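Local structure of copper-transporting atpase (Sulfolobus solfataricus, 2YJ3) at residues L39-I50 and A129-P139; A217-N225 and A234-I243. The protein probably couples ATP hydrolysis to the transport of copper or other heavy-metal ions across the cell membrane, this chain being its catalytic, nucleotide-binding part. The protein carries 1 engineered substitution. All blocks are in the same frame, centred on the assembly; numbering follows the deposited sequence.

How the contacts relate
Contact 1 (39-50 with 129-139) and contact 2 (217-225 with 234-243) hold different parts of the catalytic fragment. The first is the antiparallel, two-stranded connection from the phosphorylation domain to the edge of the nucleotide-binding domain's sheet. The second joins two parallel strands inside the phosphorylation domain. Both are partly buried: contact 1 mixes an aromatic cluster with a mixed, largely polar strand face and a charged, water-bridged hinge, whereas contact 2 is chiefly aliphatic, with buried strand residues and an exposed, polar end. Their centres lie about 23 Å apart, yet R138 of contact 1 packs against M223, N225 and I243 of contact 2.

Contact 1: residues L39-I50 and A129-P139; sequences LTYGTPIVTQFI and ASFNISDVPRP
The two-stranded hinge between phosphorylation and nucleotide-binding domains, as known from P-type ATPases, is formed here by 39-50 and 129-139, antiparallel chains that pair in two ladders, from L39 and R138 to I50 and S130. A classic beta bulge interrupts the longer ladder where T47 N and Q48 N both donate to N132 O, at 2.8 Å and 3.3 Å, from the same face of its carbonyl plane. Beyond the bulge, F49 CD1 sits 3.3 Å from F131 CE2, over one face of the F131 ring and toward its rim, with the ring planes inclined at 44°. With its ring swung away from the backbone N (chi1 172°), F49 also brings CE1 within 3.8 Å of A129 CB. V46 and I133 continue this face, where V46 and F131 are buried, as suits bulky apolar side chains; the opposite face, with Q48, N132, S130 and S134 beside I45 and I50, is mixed and more open. On the other side of the bulge, I133 CD1 presses on P44 CB at a tight 3.4 Å. The backbones then part round a water that accepts from V136 N at 2.6 Å. At the far end R138 N donates almost straight to L39 O (176°), and R138 CG, in arginine's aliphatic stem, stands 4.2 Å from the Y41 ring centroid, a CH-pi contact over its face; R138 NH2 bonds G37 O. D135 salt-bridges K35 and hydrogen-bonds T36, both ATP-binding residues. In the other domain, Y77 of helix 69-81 packs on V46 and F49, and L56 of helix 53-63 on F131.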
ATOM      1  N   LEU A  39       5.336   4.498  -1.318  1.00 47.12           N
ATOM      2  CA  LEU A  39       5.627   5.315  -2.491  1.00 45.04           C
ATOM      3  C   LEU A  39       4.337   5.848  -3.089  1.00 46.42           C
ATOM      4  O   LEU A  39       4.346   6.739  -3.933  1.00 51.63           O
ATOM      5  CB  LEU A  39       6.380   4.494  -3.539  1.00 47.24           C
ATOM      6  CG  LEU A  39       7.819   4.128  -3.183  1.00 47.07           C
ATOM      7  CD1 LEU A  39       8.451   3.271  -4.274  1.00 48.86           C
ATOM      8  CD2 LEU A  39       8.631   5.396  -2.946  1.00 40.98           C
ATOM      9  N   THR A  40       3.221   5.290  -2.647  1.00 38.58           N
ATOM     10  CA  THR A  40       1.927   5.719  -3.127  1.00 38.94           C
ATOM     11  C   THR A  40       1.056   5.947  -1.918  1.00 38.81           C
ATOM     12  O   THR A  40       1.375   5.491  -0.825  1.00 39.55           O
ATOM     13  CB  THR A  40       1.261   4.623  -3.976  1.00 40.51           C
ATOM     14  OG1 THR A  40       1.006   3.485  -3.154  1.00 39.46           O
ATOM     15  CG2 THR A  40       2.154   4.216  -5.134  1.00 39.49           C
ATOM     16  N   TYR A  41      -0.053   6.643  -2.109  1.00 37.87           N
ATOM     17  CA  TYR A  41      -0.977   6.860  -1.013  1.00 38.39           C
ATOM     18  C   TYR A  41      -1.581   5.529  -0.589  1.00 45.84           C
ATOM     19  O   TYR A  41      -1.557   4.553  -1.345  1.00 43.22           O
ATOM     20  CB  TYR A  41      -2.048   7.864  -1.424  1.00 45.88           C
ATOM     21  CG  TYR A  41      -1.482   9.260  -1.603  1.00 51.00           C
ATOM     22  CD1 TYR A  41      -1.343  10.112  -0.517  1.00 56.73           C
ATOM     23  CD2 TYR A  41      -1.061   9.712  -2.849  1.00 52.60           C
ATOM     24  CE1 TYR A  41      -0.816  11.387  -0.667  1.00 58.68           C
ATOM     25  CE2 TYR A  41      -0.536  10.983  -3.012  1.00 60.29           C
ATOM     26  CZ  TYR A  41      -0.417  11.817  -1.912  1.00 63.63           C
ATOM     27  OH  TYR A  41       0.104  13.082  -2.050  1.00 65.02           O
ATOM     28  N   GLY A  42      -2.096   5.487   0.634  1.00 47.70           N
ATOM     29  CA  GLY A  42      -2.691   4.282   1.169  1.00 46.13           C
ATOM     30  C   GLY A  42      -4.000   3.919   0.497  1.00 51.81           C
ATOM     31  O   GLY A  42      -4.405   2.759   0.515  1.00 56.30           O
ATOM     32  N   THR A  43      -4.679   4.898  -0.092  1.00 55.68           N
ATOM     33  CA  THR A  43      -5.937   4.601  -0.767  1.00 54.96           C
ATOM     34  C   THR A  43      -5.838   4.787  -2.288  1.00 48.23           C
ATOM     35  O   THR A  43      -5.444   5.854  -2.779  1.00 39.67           O
ATOM     36  CB  THR A  43      -7.138   5.393  -0.168  1.00 66.98           C
ATOM     37  OG1 THR A  43      -8.364   4.941  -0.769  1.00 64.15           O
ATOM     38  CG2 THR A  43      -6.974   6.883  -0.400  1.00 65.34           C
ATOM     39  N   PRO A  44      -6.177   3.727  -3.035  1.00 39.04           N
ATOM     40  CA  PRO A  44      -6.095   3.715  -4.496  1.00 39.87           C
ATOM     41  C   PRO A  44      -7.246   4.502  -5.104  1.00 42.00           C
ATOM     42  O   PRO A  44      -8.116   4.969  -4.370  1.00 46.86           O
ATOM     43  CB  PRO A  44      -6.252   2.235  -4.832  1.00 43.20           C
ATOM     44  CG  PRO A  44      -7.130   1.707  -3.743  1.00 44.25           C
ATOM     45  CD  PRO A  44      -6.757   2.483  -2.500  1.00 42.95           C
ATOM     46  N   ILE A  45      -7.241   4.665  -6.423  1.00 37.65           N
ATOM     47  CA  ILE A  45      -8.375   5.271  -7.107  1.00 39.83           C
ATOM     48  C   ILE A  45      -8.893   4.379  -8.231  1.00 40.34           C
ATOM     49  O   ILE A  45      -8.175   3.547  -8.778  1.00 42.04           O
ATOM     50  CB  ILE A  45      -8.058   6.668  -7.704  1.00 42.01           C
ATOM     51  CG1 ILE A  45      -6.894   6.596  -8.693  1.00 39.57           C
ATOM     52  CG2 ILE A  45      -7.759   7.683  -6.593  1.00 51.49           C
ATOM     53  CD1 ILE A  45      -6.494   7.963  -9.278  1.00 38.44           C
ATOM     54  N   VAL A  46     -10.159   4.578  -8.557  1.00 35.71           N
ATOM     55  CA  VAL A  46     -10.768   3.984  -9.718  1.00 34.56           C
ATOM     56  C   VAL A  46     -10.242   4.726 -10.940  1.00 39.31           C
ATOM     57  O   VAL A  46     -10.452   5.932 -11.073  1.00 37.82           O
ATOM     58  CB  VAL A  46     -12.280   4.150  -9.620  1.00 31.57           C
ATOM     59  CG1 VAL A  46     -12.934   3.867 -10.960  1.00 29.74           C
ATOM     60  CG2 VAL A  46     -12.840   3.257  -8.483  1.00 25.99           C
ATOM     61  N   THR A  47      -9.522   4.024 -11.809  1.00 43.12           N
ATOM     62  CA  THR A  47      -9.043   4.617 -13.059  1.00 45.90           C
ATOM     63  C   THR A  47     -10.006   4.358 -14.219  1.00 45.28           C
ATOM     64  O   THR A  47      -9.939   5.027 -15.256  1.00 43.04           O
ATOM     65  CB  THR A  47      -7.634   4.126 -13.434  1.00 51.12           C
ATOM     66  OG1 THR A  47      -7.571   2.703 -13.297  1.00 57.11           O
ATOM     67  CG2 THR A  47      -6.592   4.760 -12.520  1.00 48.72           C
ATOM     68  N   GLN A  48     -10.908   3.396 -14.046  1.00 36.15           N
ATOM     69  CA  GLN A  48     -11.986   3.202 -15.023  1.00 38.11           C
ATOM     70  C   GLN A  48     -13.081   2.250 -14.541  1.00 30.72           C
ATOM     71  O   GLN A  48     -12.820   1.282 -13.846  1.00 34.56           O
ATOM     72  CB  GLN A  48     -11.437   2.736 -16.374  1.00 41.48           C
ATOM     73  CG  GLN A  48     -11.559   1.246 -16.620  1.00 52.10           C
ATOM     74  CD  GLN A  48     -11.383   0.893 -18.092  1.00 58.80           C
ATOM     75  OE1 GLN A  48     -11.937   1.556 -18.976  1.00 54.46           O
ATOM     76  NE2 GLN A  48     -10.615  -0.160 -18.359  1.00 59.66           N
ATOM     77  N   PHE A  49     -14.314   2.563 -14.901  1.00 25.60           N
ATOM     78  CA  PHE A  49     -15.435   1.716 -14.600  1.00 28.06           C
ATOM     79  C   PHE A  49     -16.132   1.372 -15.909  1.00 30.24           C
ATOM     80  O   PHE A  49     -16.490   2.264 -16.675  1.00 28.17           O
ATOM     81  CB  PHE A  49     -16.420   2.435 -13.686  1.00 26.40           C
ATOM     82  CG  PHE A  49     -17.704   1.690 -13.496  1.00 24.70           C
ATOM     83  CD1 PHE A  49     -17.729   0.533 -12.738  1.00 23.19           C
ATOM     84  CD2 PHE A  49     -18.880   2.136 -14.096  1.00 25.41           C
ATOM     85  CE1 PHE A  49     -18.916  -0.185 -12.570  1.00 26.70           C
ATOM     86  CE2 PHE A  49     -20.062   1.434 -13.950  1.00 24.83           C
ATOM     87  CZ  PHE A  49     -20.081   0.268 -13.178  1.00 30.22           C
ATOM     88  N   ILE A  50     -16.335   0.082 -16.144  1.00 28.12           N
ATOM     89  CA  ILE A  50     -17.110  -0.386 -17.278  1.00 27.28           C
ATOM     90  C   ILE A  50     -18.397  -1.058 -16.809  1.00 24.71           C
ATOM     91  O   ILE A  50     -18.367  -2.010 -16.047  1.00 27.36           O
ATOM     92  CB  ILE A  50     -16.279  -1.341 -18.161  1.00 30.19           C
ATOM     93  CG1 ILE A  50     -15.094  -0.584 -18.760  1.00 32.11           C
ATOM     94  CG2 ILE A  50     -17.128  -1.874 -19.304  1.00 30.98           C
ATOM     95  CD1 ILE A  50     -14.138  -1.430 -19.544  1.00 37.24           C
ATOM     96  N   ALA A 129     -20.100  -5.939 -14.673  1.00 20.67           N
ATOM     97  CA  ALA A 129     -19.351  -4.687 -14.638  1.00 18.83           C
ATOM     98  C   ALA A 129     -17.957  -4.945 -14.109  1.00 28.36           C
ATOM     99  O   ALA A 129     -17.677  -6.031 -13.577  1.00 26.81           O
ATOM    100  CB  ALA A 129     -20.072  -3.659 -13.747  1.00 18.88           C
ATOM    101  N   SER A 130     -17.084  -3.946 -14.219  1.00 26.95           N
ATOM    102  CA  SER A 130     -15.727  -4.078 -13.692  1.00 28.67           C
ATOM    103  C   SER A 130     -15.050  -2.729 -13.443  1.00 26.45           C
ATOM    104  O   SER A 130     -15.461  -1.704 -14.000  1.00 24.98           O
ATOM    105  CB  SER A 130     -14.869  -4.919 -14.640  1.00 28.54           C
ATOM    106  OG  SER A 130     -14.622  -4.190 -15.828  1.00 31.85           O
ATOM    107  N   PHE A 131     -14.010  -2.741 -12.609  1.00 26.94           N
ATOM    108  CA  PHE A 131     -13.215  -1.540 -12.312  1.00 30.94           C
ATOM    109  C   PHE A 131     -11.767  -1.835 -12.567  1.00 31.45           C
ATOM    110  O   PHE A 131     -11.296  -2.943 -12.265  1.00 26.19           O
ATOM    111  CB  PHE A 131     -13.278  -1.165 -10.819  1.00 30.36           C
ATOM    112  CG  PHE A 131     -14.644  -0.825 -10.321  1.00 28.58           C
ATOM    113  CD1 PHE A 131     -15.513  -1.825  -9.898  1.00 28.34           C
ATOM    114  CD2 PHE A 131     -15.059   0.497 -10.251  1.00 28.89           C
ATOM    115  CE1 PHE A 131     -16.772  -1.504  -9.436  1.00 26.45           C
ATOM    116  CE2 PHE A 131     -16.315   0.827  -9.772  1.00 26.18           C
ATOM    117  CZ  PHE A 131     -17.172  -0.164  -9.375  1.00 23.32           C
ATOM    118  N   ASN A 132     -11.061  -0.847 -13.113  1.00 26.47           N
ATOM    119  CA  ASN A 132      -9.614  -0.795 -13.005  1.00 36.74           C
ATOM    120  C   ASN A 132      -9.331   0.150 -11.838  1.00 40.11           C
ATOM    121  O   ASN A 132      -9.893   1.229 -11.796  1.00 34.00           O
ATOM    122  CB  ASN A 132      -9.000  -0.222 -14.285  1.00 46.87           C
ATOM    123  CG  ASN A 132      -8.435  -1.292 -15.204  1.00 63.46           C
ATOM    124  OD1 ASN A 132      -9.163  -2.138 -15.733  1.00 70.54           O
ATOM    125  ND2 ASN A 132      -7.123  -1.249 -15.412  1.00 67.62           N
ATOM    126  N   ILE A 133      -8.503  -0.257 -10.881  1.00 41.55           N
ATOM    127  CA  ILE A 133      -8.090   0.639  -9.805  1.00 46.53           C
ATOM    128  C   ILE A 133      -6.568   0.704  -9.759  1.00 50.48           C
ATOM    129  O   ILE A 133      -5.893  -0.289 -10.009  1.00 51.74           O
ATOM    130  CB  ILE A 133      -8.617   0.205  -8.414  1.00 43.50           C
ATOM    131  CG1 ILE A 133      -7.746  -0.896  -7.818  1.00 56.44           C
ATOM    132  CG2 ILE A 133     -10.073  -0.212  -8.477  1.00 38.98           C
ATOM    133  CD1 ILE A 133      -6.549  -0.377  -7.033  1.00 61.28           C
ATOM    134  N   SER A 134      -6.025   1.871  -9.436  1.00 44.43           N
ATOM    135  CA  SER A 134      -4.579   2.005  -9.352  1.00 48.53           C
ATOM    136  C   SER A 134      -4.134   2.814  -8.136  1.00 43.99           C
ATOM    137  O   SER A 134      -4.900   3.615  -7.588  1.00 37.30           O
ATOM    138  CB  SER A 134      -4.028   2.626 -10.637  1.00 57.95           C
ATOM    139  OG  SER A 134      -4.379   3.990 -10.715  1.00 66.60           O
ATOM    140  N   ASP A 135      -2.899   2.572  -7.708  1.00 46.99           N
ATOM    141  CA  ASP A 135      -2.281   3.360  -6.652  1.00 41.74           C
ATOM    142  C   ASP A 135      -1.919   4.736  -7.200  1.00 46.66           C
ATOM    143  O   ASP A 135      -1.655   4.890  -8.394  1.00 46.70           O
ATOM    144  CB  ASP A 135      -1.035   2.649  -6.106  1.00 43.56           C
ATOM    145  CG  ASP A 135      -1.383   1.486  -5.152  1.00 52.91           C
ATOM    146  OD1 ASP A 135      -2.448   1.542  -4.496  1.00 55.66           O
ATOM    147  OD2 ASP A 135      -0.590   0.518  -5.054  1.00 51.76           O
ATOM    148  N   VAL A 136      -1.927   5.734  -6.325  1.00 47.07           N
ATOM    149  CA  VAL A 136      -1.541   7.093  -6.684  1.00 46.67           C
ATOM    150  C   VAL A 136      -0.176   7.396  -6.073  1.00 43.82           C
ATOM    151  O   VAL A 136      -0.001   7.315  -4.863  1.00 45.41           O
ATOM    152  CB  VAL A 136      -2.563   8.120  -6.157  1.00 51.65           C
ATOM    153  CG1 VAL A 136      -2.055   9.549  -6.370  1.00 48.27           C
ATOM    154  CG2 VAL A 136      -3.910   7.912  -6.826  1.00 54.96           C
ATOM    155  N   PRO A 137       0.807   7.730  -6.915  1.00 45.15           N
ATOM    156  CA  PRO A 137       2.146   8.015  -6.383  1.00 44.57           C
ATOM    157  C   PRO A 137       2.173   9.239  -5.462  1.00 41.13           C
ATOM    158  O   PRO A 137       1.391  10.172  -5.646  1.00 39.68           O
ATOM    159  CB  PRO A 137       2.990   8.263  -7.641  1.00 50.51           C
ATOM    160  CG  PRO A 137       1.998   8.492  -8.754  1.00 54.79           C
ATOM    161  CD  PRO A 137       0.760   7.739  -8.388  1.00 47.70           C
ATOM    162  N   ARG A 138       3.050   9.212  -4.465  1.00 41.60           N
ATOM    163  CA  ARG A 138       3.304  10.389  -3.641  1.00 46.89           C
ATOM    164  C   ARG A 138       4.286  11.313  -4.355  1.00 47.81           C
ATOM    165  O   ARG A 138       5.305  10.864  -4.880  1.00 46.22           O
ATOM    166  CB  ARG A 138       3.890  10.001  -2.286  1.00 43.69           C
ATOM    167  CG  ARG A 138       2.972   9.214  -1.395  1.00 43.96           C
ATOM    168  CD  ARG A 138       3.612   9.011  -0.030  1.00 40.58           C
ATOM    169  NE  ARG A 138       2.881   8.023   0.756  1.00 39.25           N
ATOM    170  CZ  ARG A 138       1.838   8.304   1.521  1.00 43.01           C
ATOM    171  NH1 ARG A 138       1.408   9.561   1.614  1.00 46.00           N
ATOM    172  NH2 ARG A 138       1.231   7.333   2.195  1.00 39.60           N
ATOM    173  N   PRO A 139       3.988  12.615  -4.364  1.00 54.86           N
ATOM    174  CA  PRO A 139       4.924  13.591  -4.936  1.00 57.95           C
ATOM    175  C   PRO A 139       6.194  13.715  -4.092  1.00 55.64           C
ATOM    176  O   PRO A 139       6.193  13.307  -2.927  1.00 53.67           O
ATOM    177  CB  PRO A 139       4.128  14.896  -4.900  1.00 53.01           C
ATOM    178  CG  PRO A 139       3.154  14.712  -3.773  1.00 54.91           C
ATOM    179  CD  PRO A 139       2.786  13.248  -3.796  1.00 57.51           C
TER
HETATM  180  O   HOH W   1      -2.578   5.253  -3.863  1.00 40.46           O

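Contact 2: residues A217-N225 and A234-I243; sequences ADVSVAMGN and ADIILVSNDI
S220 and D235 open a pair of parallel strands, 219-223 and 236-238, in the Rossmann-like sheet of this HAD-type domain. S220 OG accepts a nearly straight bond from D235 N (2.9 Å, 173°), a task a small hydroxyl beside the backbone does well. Backbone bonds then alternate between the strands as far as L238 N to A222 O at 2.7 Å, before a weak G224 N to L238 O bond. The buried face is that of V221, M223, I236 and L238, where beta-branched and long aliphatic chains fill the interior; V221 CG2 comes within 4.1 Å of I236 CB. Packing is tight where M223, flexible enough to bend at chi2 and chi3, curls its tip across I243, bringing SD 3.3 Å from I243 CD1. On the other face the small side chains of A222 and A234 meet, CB to CB at 3.6 Å. The far end is looser and turned to solvent. G224 is exposed, and a side chain on it would run into the carbonyl oxygens of L238 and V239, so glycine fits; N225, poorly ordered, precedes the unmodelled residues 226-232. N241 adopts a left-handed backbone (phi 61°) that asparagine tolerates well, and its OD1 takes weak bonds from G224 N (3.1 Å) and N225 N (3.2 Å). An alanine here is likely to leave N225 N without this acceptor and G224 N with its weak bond to L238 O alone, so the start of the unmodelled loop would be freer to move. The chemistry thus grades from regular backbone bonds and apolar burial to one side-chain oxygen weakly shared by two amides, consistent with an ordered strand pair that gives way to a poorly ordered loop.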
ATOM      1  N   ALA A 217      13.793  -6.762   8.978  1.00 45.83           N
ATOM      2  CA  ALA A 217      14.615  -5.684   8.451  1.00 45.25           C
ATOM      3  C   ALA A 217      15.639  -5.285   9.505  1.00 49.04           C
ATOM      4  O   ALA A 217      15.356  -5.336  10.702  1.00 57.38           O
ATOM      5  CB  ALA A 217      13.751  -4.489   8.061  1.00 45.36           C
ATOM      6  N   ASP A 218      16.831  -4.895   9.072  1.00 45.63           N
ATOM      7  CA  ASP A 218      17.803  -4.348  10.012  1.00 54.40           C
ATOM      8  C   ASP A 218      17.216  -3.137  10.740  1.00 51.67           C
ATOM      9  O   ASP A 218      17.287  -3.042  11.963  1.00 50.68           O
ATOM     10  CB  ASP A 218      19.123  -4.037   9.311  1.00 62.33           C
ATOM     11  CG  ASP A 218      19.903  -5.303   8.982  1.00 66.34           C
ATOM     12  OD1 ASP A 218      20.238  -6.044   9.931  1.00 63.74           O
ATOM     13  OD2 ASP A 218      20.152  -5.573   7.789  1.00 68.57           O
ATOM     14  N   VAL A 219      16.613  -2.225   9.989  1.00 45.57           N
ATOM     15  CA  VAL A 219      15.769  -1.205  10.607  1.00 45.46           C
ATOM     16  C   VAL A 219      14.487  -1.061   9.815  1.00 39.30           C
ATOM     17  O   VAL A 219      14.502  -0.924   8.595  1.00 44.62           O
ATOM     18  CB  VAL A 219      16.501   0.150  10.850  1.00 64.33           C
ATOM     19  CG1 VAL A 219      17.769   0.230  10.027  1.00 70.07           C
ATOM     20  CG2 VAL A 219      15.564   1.353  10.599  1.00 59.93           C
ATOM     21  N   SER A 220      13.375  -1.149  10.527  1.00 30.15           N
ATOM     22  CA  SER A 220      12.077  -1.185   9.908  1.00 34.02           C
ATOM     23  C   SER A 220      11.303   0.092  10.178  1.00 38.23           C
ATOM     24  O   SER A 220      11.307   0.616  11.290  1.00 36.75           O
ATOM     25  CB  SER A 220      11.278  -2.370  10.448  1.00 37.44           C
ATOM     26  OG  SER A 220      11.171  -2.291  11.861  1.00 40.28           O
ATOM     27  N   VAL A 221      10.605   0.557   9.153  1.00 37.03           N
ATOM     28  CA  VAL A 221       9.747   1.711   9.267  1.00 33.12           C
ATOM     29  C   VAL A 221       8.332   1.328   8.844  1.00 33.73           C
ATOM     30  O   VAL A 221       8.120   0.820   7.745  1.00 34.68           O
ATOM     31  CB  VAL A 221      10.252   2.840   8.363  1.00 37.32           C
ATOM     32  CG1 VAL A 221       9.360   4.075   8.483  1.00 32.90           C
ATOM     33  CG2 VAL A 221      11.684   3.169   8.687  1.00 40.13           C
ATOM     34  N   ALA A 222       7.372   1.567   9.733  1.00 32.87           N
ATOM     35  CA  ALA A 222       5.954   1.415   9.440  1.00 34.58           C
ATOM     36  C   ALA A 222       5.309   2.771   9.145  1.00 37.86           C
ATOM     37  O   ALA A 222       5.598   3.756   9.824  1.00 35.32           O
ATOM     38  CB  ALA A 222       5.254   0.777  10.629  1.00 34.80           C
ATOM     39  N   MET A 223       4.414   2.814   8.158  1.00 36.20           N
ATOM     40  CA  MET A 223       3.598   4.004   7.928  1.00 41.02           C
ATOM     41  C   MET A 223       2.535   4.199   9.025  1.00 46.04           C
ATOM     42  O   MET A 223       2.132   3.252   9.702  1.00 47.51           O
ATOM     43  CB  MET A 223       2.925   3.937   6.555  1.00 38.17           C
ATOM     44  CG  MET A 223       3.889   3.725   5.396  1.00 41.68           C
ATOM     45  SD  MET A 223       4.994   5.127   5.115  1.00 43.85           S
ATOM     46  CE  MET A 223       3.804   6.386   4.654  1.00 40.77           C
ATOM     47  N   GLY A 224       2.080   5.435   9.194  1.00 50.72           N
ATOM     48  CA  GLY A 224       0.978   5.709  10.097  1.00 53.83           C
ATOM     49  C   GLY A 224      -0.330   5.204   9.517  1.00 64.77           C
ATOM     50  O   GLY A 224      -1.325   5.094  10.235  1.00 66.47           O
ATOM     51  N   ASN A 225      -0.319   4.882   8.220  1.00 72.06           N
ATOM     52  CA  ASN A 225      -1.513   4.419   7.505  1.00 76.51           C
ATOM     53  C   ASN A 225      -1.771   2.911   7.606  1.00 72.24           C
ATOM     54  O   ASN A 225      -0.842   2.099   7.610  1.00 69.98           O
ATOM     55  CB  ASN A 225      -1.507   4.898   6.035  1.00 87.43           C
ATOM     56  CG  ASN A 225      -0.815   3.916   5.065  1.00 93.72           C
ATOM     57  OD1 ASN A 225      -1.034   2.703   5.106  1.00 95.03           O
ATOM     58  ND2 ASN A 225      -0.012   4.463   4.154  1.00 93.26           N
ATOM     59  N   ALA A 234       7.346  -2.087  14.702  1.00 65.78           N
ATOM     60  CA  ALA A 234       8.385  -1.546  13.826  1.00 51.12           C
ATOM     61  C   ALA A 234       9.332  -0.623  14.585  1.00 43.52           C
ATOM     62  O   ALA A 234       8.944   0.021  15.561  1.00 41.28           O
ATOM     63  CB  ALA A 234       7.748  -0.789  12.656  1.00 45.99           C
ATOM     64  N   ASP A 235      10.574  -0.548  14.125  1.00 36.74           N
ATOM     65  CA  ASP A 235      11.568   0.311  14.754  1.00 39.35           C
ATOM     66  C   ASP A 235      11.157   1.775  14.730  1.00 45.11           C
ATOM     67  O   ASP A 235      11.388   2.516  15.689  1.00 48.99           O
ATOM     68  CB  ASP A 235      12.911   0.144  14.056  1.00 41.64           C
ATOM     69  CG  ASP A 235      13.552  -1.199  14.348  1.00 50.11           C
ATOM     70  OD1 ASP A 235      13.029  -1.937  15.211  1.00 52.08           O
ATOM     71  OD2 ASP A 235      14.581  -1.514  13.721  1.00 53.43           O
ATOM     72  N   ILE A 236      10.556   2.195  13.621  1.00 39.74           N
ATOM     73  CA  ILE A 236      10.126   3.578  13.476  1.00 35.87           C
ATOM     74  C   ILE A 236       8.746   3.655  12.887  1.00 37.88           C
ATOM     75  O   ILE A 236       8.489   3.102  11.822  1.00 42.52           O
ATOM     76  CB  ILE A 236      11.043   4.365  12.545  1.00 37.67           C
ATOM     77  CG1 ILE A 236      12.465   4.379  13.086  1.00 44.84           C
ATOM     78  CG2 ILE A 236      10.501   5.786  12.358  1.00 29.98           C
ATOM     79  CD1 ILE A 236      13.472   4.814  12.057  1.00 51.37           C
ATOM     80  N   ILE A 237       7.854   4.359  13.564  1.00 31.49           N
ATOM     81  CA  ILE A 237       6.544   4.602  12.994  1.00 36.71           C
ATOM     82  C   ILE A 237       6.468   6.024  12.411  1.00 41.81           C
ATOM     83  O   ILE A 237       6.744   7.018  13.107  1.00 33.68           O
ATOM     84  CB  ILE A 237       5.434   4.343  14.031  1.00 39.30           C
ATOM     85  CG1 ILE A 237       5.611   2.944  14.630  1.00 45.73           C
ATOM     86  CG2 ILE A 237       4.064   4.520  13.408  1.00 37.56           C
ATOM     87  CD1 ILE A 237       4.444   2.468  15.462  1.00 46.85           C
ATOM     88  N   LEU A 238       6.128   6.113  11.126  1.00 36.80           N
ATOM     89  CA  LEU A 238       5.989   7.408  10.458  1.00 36.90           C
ATOM     90  C   LEU A 238       4.586   7.915  10.665  1.00 34.98           C
ATOM     91  O   LEU A 238       3.745   7.794   9.762  1.00 30.24           O
ATOM     92  CB  LEU A 238       6.247   7.298   8.953  1.00 42.15           C
ATOM     93  CG  LEU A 238       7.527   7.875   8.358  1.00 49.27           C
ATOM     94  CD1 LEU A 238       7.285   8.270   6.914  1.00 50.99           C
ATOM     95  CD2 LEU A 238       7.998   9.074   9.134  1.00 48.32           C
ATOM     96  N   VAL A 239       4.331   8.487  11.845  1.00 34.44           N
ATOM     97  CA  VAL A 239       2.998   8.976  12.184  1.00 34.16           C
ATOM     98  C   VAL A 239       2.527   9.918  11.109  1.00 36.78           C
ATOM     99  O   VAL A 239       1.347   9.954  10.752  1.00 42.46           O
ATOM    100  CB  VAL A 239       2.999   9.824  13.467  1.00 40.41           C
ATOM    101  CG1 VAL A 239       1.574  10.045  13.942  1.00 38.98           C
ATOM    102  CG2 VAL A 239       3.828   9.176  14.529  1.00 42.63           C
ATOM    103  N   SER A 240       3.474  10.696  10.607  1.00 38.91           N
ATOM    104  CA  SER A 240       3.179  11.768   9.674  1.00 48.96           C
ATOM    105  C   SER A 240       2.896  11.223   8.281  1.00 54.70           C
ATOM    106  O   SER A 240       2.313  11.913   7.441  1.00 55.63           O
ATOM    107  CB  SER A 240       4.369  12.721   9.621  1.00 47.84           C
ATOM    108  OG  SER A 240       5.565  11.999   9.377  1.00 46.48           O
ATOM    109  N   ASN A 241       3.312   9.982   8.039  1.00 49.01           N
ATOM    110  CA  ASN A 241       3.302   9.428   6.693  1.00 45.61           C
ATOM    111  C   ASN A 241       4.198  10.249   5.789  1.00 44.26           C
ATOM    112  O   ASN A 241       4.111  10.169   4.564  1.00 49.26           O
ATOM    113  CB  ASN A 241       1.890   9.382   6.130  1.00 46.36           C
ATOM    114  CG  ASN A 241       1.058   8.299   6.759  1.00 51.62           C
ATOM    115  OD1 ASN A 241       1.417   7.122   6.706  1.00 45.00           O
ATOM    116  ND2 ASN A 241      -0.063   8.685   7.369  1.00 56.25           N
ATOM    117  N   ASP A 242       5.076  11.024   6.410  1.00 41.02           N
ATOM    118  CA  ASP A 242       5.983  11.896   5.678  1.00 47.15           C
ATOM    119  C   ASP A 242       7.254  11.148   5.295  1.00 43.60           C
ATOM    120  O   ASP A 242       8.233  11.156   6.050  1.00 38.18           O
ATOM    121  CB  ASP A 242       6.330  13.115   6.536  1.00 50.20           C
ATOM    122  CG  ASP A 242       6.824  14.274   5.713  1.00 60.94           C
ATOM    123  OD1 ASP A 242       7.155  14.054   4.530  1.00 57.03           O
ATOM    124  OD2 ASP A 242       6.876  15.408   6.247  1.00 72.35           O
ATOM    125  N   ILE A 243       7.245  10.498   4.129  1.00 41.25           N
ATOM    126  CA  ILE A 243       8.415   9.730   3.711  1.00 37.17           C
ATOM    127  C   ILE A 243       9.570  10.642   3.348  1.00 35.01           C
ATOM    128  O   ILE A 243      10.733  10.299   3.568  1.00 39.99           O
ATOM    129  CB  ILE A 243       8.161   8.821   2.489  1.00 43.63           C
ATOM    130  CG1 ILE A 243       6.724   8.319   2.439  1.00 50.72           C
ATOM    131  CG2 ILE A 243       9.116   7.650   2.526  1.00 42.69           C
ATOM    132  CD1 ILE A 243       6.594   6.835   2.767  1.00 51.44           C
TER